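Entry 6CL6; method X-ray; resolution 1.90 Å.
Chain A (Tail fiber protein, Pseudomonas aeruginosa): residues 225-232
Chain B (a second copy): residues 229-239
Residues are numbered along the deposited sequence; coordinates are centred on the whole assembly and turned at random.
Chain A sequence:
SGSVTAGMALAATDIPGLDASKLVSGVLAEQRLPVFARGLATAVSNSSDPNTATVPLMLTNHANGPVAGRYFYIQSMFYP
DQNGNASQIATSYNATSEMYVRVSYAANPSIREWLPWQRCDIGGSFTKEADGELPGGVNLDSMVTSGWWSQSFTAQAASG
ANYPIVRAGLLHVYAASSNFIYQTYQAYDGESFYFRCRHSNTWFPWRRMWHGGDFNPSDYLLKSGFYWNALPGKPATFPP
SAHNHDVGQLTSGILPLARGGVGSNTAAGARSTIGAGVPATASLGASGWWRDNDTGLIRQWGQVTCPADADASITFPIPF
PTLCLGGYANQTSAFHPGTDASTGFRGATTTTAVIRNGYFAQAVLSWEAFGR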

# COMPACT_ATOMS: atom_id res chain seq x y z
N GLY A 225 -3.76 8.40 0.19
CA GLY A 225 -2.87 8.36 1.33
C GLY A 225 -1.42 8.63 0.99
O GLY A 225 -0.58 8.54 1.89
N PHE A 226 -1.11 8.96 -0.26
CA PHE A 226 0.26 9.14 -0.72
C PHE A 226 0.60 10.62 -0.69
O PHE A 226 0.31 11.37 -1.62
N TYR A 227 1.19 11.05 0.42
CA TYR A 227 1.63 12.44 0.53
C TYR A 227 2.62 12.59 1.67
O TYR A 227 2.70 11.74 2.56
N TRP A 228 3.35 13.71 1.64
CA TRP A 228 4.49 13.94 2.53
C TRP A 228 4.16 13.73 4.00
O TRP A 228 4.83 12.96 4.70
N ASN A 229 3.16 14.46 4.52
CA ASN A 229 2.82 14.35 5.94
C ASN A 229 2.44 12.92 6.35
O ASN A 229 2.62 12.54 7.52
N ALA A 230 1.97 12.11 5.42
CA ALA A 230 1.58 10.74 5.77
C ALA A 230 2.76 9.78 5.75
O ALA A 230 2.67 8.70 6.33
N LEU A 231 3.85 10.15 5.12
CA LEU A 231 5.02 9.27 5.00
C LEU A 231 5.68 9.07 6.35
O LEU A 231 6.23 10.03 6.90
N PRO A 232 5.69 7.86 6.90
CA PRO A 232 6.37 7.65 8.18
C PRO A 232 7.87 7.58 8.01
O PRO A 232 8.40 7.39 6.90
N ASN B 229 10.10 12.34 -6.67
CA ASN B 229 9.51 13.40 -7.49
C ASN B 229 7.99 13.33 -7.53
O ASN B 229 7.34 14.37 -7.67
N ALA B 230 7.41 12.12 -7.41
CA ALA B 230 5.96 11.99 -7.47
C ALA B 230 5.27 12.26 -6.14
O ALA B 230 4.04 12.44 -6.13
N LEU B 231 5.99 12.28 -5.04
CA LEU B 231 5.37 12.46 -3.73
C LEU B 231 4.81 13.87 -3.59
O LEU B 231 5.58 14.83 -3.64
N PRO B 232 3.51 14.03 -3.42
CA PRO B 232 2.96 15.38 -3.26
C PRO B 232 3.14 15.91 -1.85
O PRO B 232 3.34 15.17 -0.89
N GLY B 233 3.03 17.24 -1.75
CA GLY B 233 3.08 17.93 -0.48
C GLY B 233 4.47 18.17 0.07
O GLY B 233 4.60 18.54 1.24
N LYS B 234 5.51 17.98 -0.72
CA LYS B 234 6.85 18.13 -0.21
C LYS B 234 7.15 19.61 0.05
O LYS B 234 6.78 20.47 -0.76
N PRO B 235 7.80 19.92 1.16
CA PRO B 235 8.13 21.33 1.44
C PRO B 235 9.26 21.85 0.56
O PRO B 235 10.13 21.09 0.12
N ALA B 236 9.24 23.16 0.32
CA ALA B 236 10.27 23.79 -0.51
C ALA B 236 11.62 23.83 0.20
O ALA B 236 12.66 23.76 -0.45
N THR B 237 11.61 23.96 1.52
CA THR B 237 12.84 23.95 2.30
C THR B 237 12.65 23.03 3.49
O THR B 237 11.53 22.69 3.87
N PHE B 238 13.78 22.62 4.06
CA PHE B 238 13.81 21.59 5.08
C PHE B 238 14.61 22.08 6.28
O PHE B 238 15.60 22.80 6.10
N PRO B 239 14.23 21.71 7.49
CA PRO B 239 15.00 22.10 8.66
C PRO B 239 16.36 21.43 8.63
O PRO B 239 16.44 20.20 8.67

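Contacts between irregular segments often rely on aliphatic groups laid over aromatic faces, and these two copies of a tail fiber protein illustrate the principle. At the centre lies Leu B231, whose t,p rotamer brings its end nearer to chain A, although its CA-to-CB bond points sideways. Leu B231 CD1 sits 3.5 Å from Phe A226 CE1, over one face of a ring that reaches inward from a t rotamer (chi1 -179°). Leu B231 CD2 meets the edge of the Trp A228 ring, 3.9 Å from Trp A228 CE3, and lies 4.1 Å from Leu A231 CD2.

Trp A228, also t, points toward chain B and is the most extensively covered residue of the contact. Pro B235 CD lies over the indole face, 3.5 Å from Trp A228 CE2, in a CH-pi arrangement, while Phe B238 (m) adds an offset edge-to-face contact, Phe B238 CE2 lying 3.7 Å from Trp A228 CH2. Farther out, Tyr A227 (p) lends mainly its CB, 4.0 Å from Pro B232 CG; its ring leads away.

The polar component is spare. The single hydrogen bond between the stretches is backbone to backbone, Trp A228 N to Pro B232 O at 2.9 Å. Lys B234 turns its amine back into its own chain, where Lys B234 NZ donates to Leu B231 O at 2.9 Å.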

# COMPACT_ATOMS: atom_id res chain seq x y z
CB PHE A 226 0.43 8.56 -2.12
CG PHE A 226 1.82 8.68 -2.67
CD1 PHE A 226 2.91 8.20 -1.95
CD2 PHE A 226 2.05 9.24 -3.91
CE1 PHE A 226 4.17 8.28 -2.47
CE2 PHE A 226 3.32 9.33 -4.42
CZ PHE A 226 4.39 8.85 -3.70
CB TYR A 227 0.43 13.39 0.71
CG TYR A 227 -0.50 13.06 1.86
CD1 TYR A 227 -1.57 12.19 1.68
CD2 TYR A 227 -0.33 13.63 3.11
CE1 TYR A 227 -2.41 11.89 2.70
CE2 TYR A 227 -1.18 13.33 4.15
CZ TYR A 227 -2.22 12.46 3.93
OH TYR A 227 -3.07 12.16 4.96
CB TRP A 228 5.00 15.36 2.27
CG TRP A 228 6.01 15.84 3.24
CD1 TRP A 228 5.80 16.66 4.31
CD2 TRP A 228 7.41 15.55 3.22
NE1 TRP A 228 6.98 16.89 4.97
CE2 TRP A 228 7.99 16.23 4.32
CE3 TRP A 228 8.23 14.80 2.39
CZ2 TRP A 228 9.35 16.16 4.60
CZ3 TRP A 228 9.59 14.74 2.67
CH2 TRP A 228 10.13 15.42 3.76
CB ASN A 229 1.68 15.30 6.28
CG ASN A 229 2.14 16.73 6.39
OD1 ASN A 229 3.29 17.00 6.74
ND2 ASN A 229 1.25 17.67 6.07
CB ALA A 230 0.48 10.25 4.83
CB LEU A 231 6.00 9.86 4.00
CG LEU A 231 7.25 9.02 3.72
CD1 LEU A 231 6.84 7.72 3.00
CD2 LEU A 231 8.27 9.77 2.91
CB PRO A 232 5.82 6.31 8.67
CG PRO A 232 5.46 5.59 7.43
CD PRO A 232 4.99 6.64 6.44
CB ASN B 229 10.08 13.32 -8.91
CG ASN B 229 11.44 13.94 -9.02
OD1 ASN B 229 11.76 14.88 -8.29
ND2 ASN B 229 12.26 13.43 -9.93
CB ALA B 230 5.58 10.57 -7.94
CB LEU B 231 6.42 12.18 -2.64
CG LEU B 231 5.95 12.33 -1.20
CD1 LEU B 231 4.87 11.31 -0.87
CD2 LEU B 231 7.13 12.17 -0.24
CB PRO B 232 1.46 15.20 -3.57
CG PRO B 232 1.19 13.79 -3.16
CD PRO B 232 2.45 13.01 -3.47
CB LYS B 234 7.88 17.57 -1.19
CG LYS B 234 7.76 16.08 -1.45
CD LYS B 234 9.03 15.52 -2.10
CE LYS B 234 9.27 16.11 -3.48
NZ LYS B 234 8.08 16.05 -4.35
CB PRO B 235 8.55 21.31 2.91
CG PRO B 235 9.11 19.94 3.11
CD PRO B 235 8.29 19.01 2.21
CB ALA B 236 9.83 25.20 -0.90
CB THR B 237 13.23 25.35 2.81
OG1 THR B 237 12.30 25.76 3.82
CG2 THR B 237 13.22 26.35 1.66
CB PHE B 238 14.45 20.30 4.52
CG PHE B 238 13.73 19.75 3.31
CD1 PHE B 238 13.89 20.33 2.07
CD2 PHE B 238 12.85 18.69 3.44
CE1 PHE B 238 13.22 19.85 0.97
CE2 PHE B 238 12.17 18.21 2.33
CZ PHE B 238 12.36 18.78 1.10
CB PRO B 239 14.16 21.59 9.84
CG PRO B 239 13.43 20.41 9.28
CD PRO B 239 13.14 20.77 7.84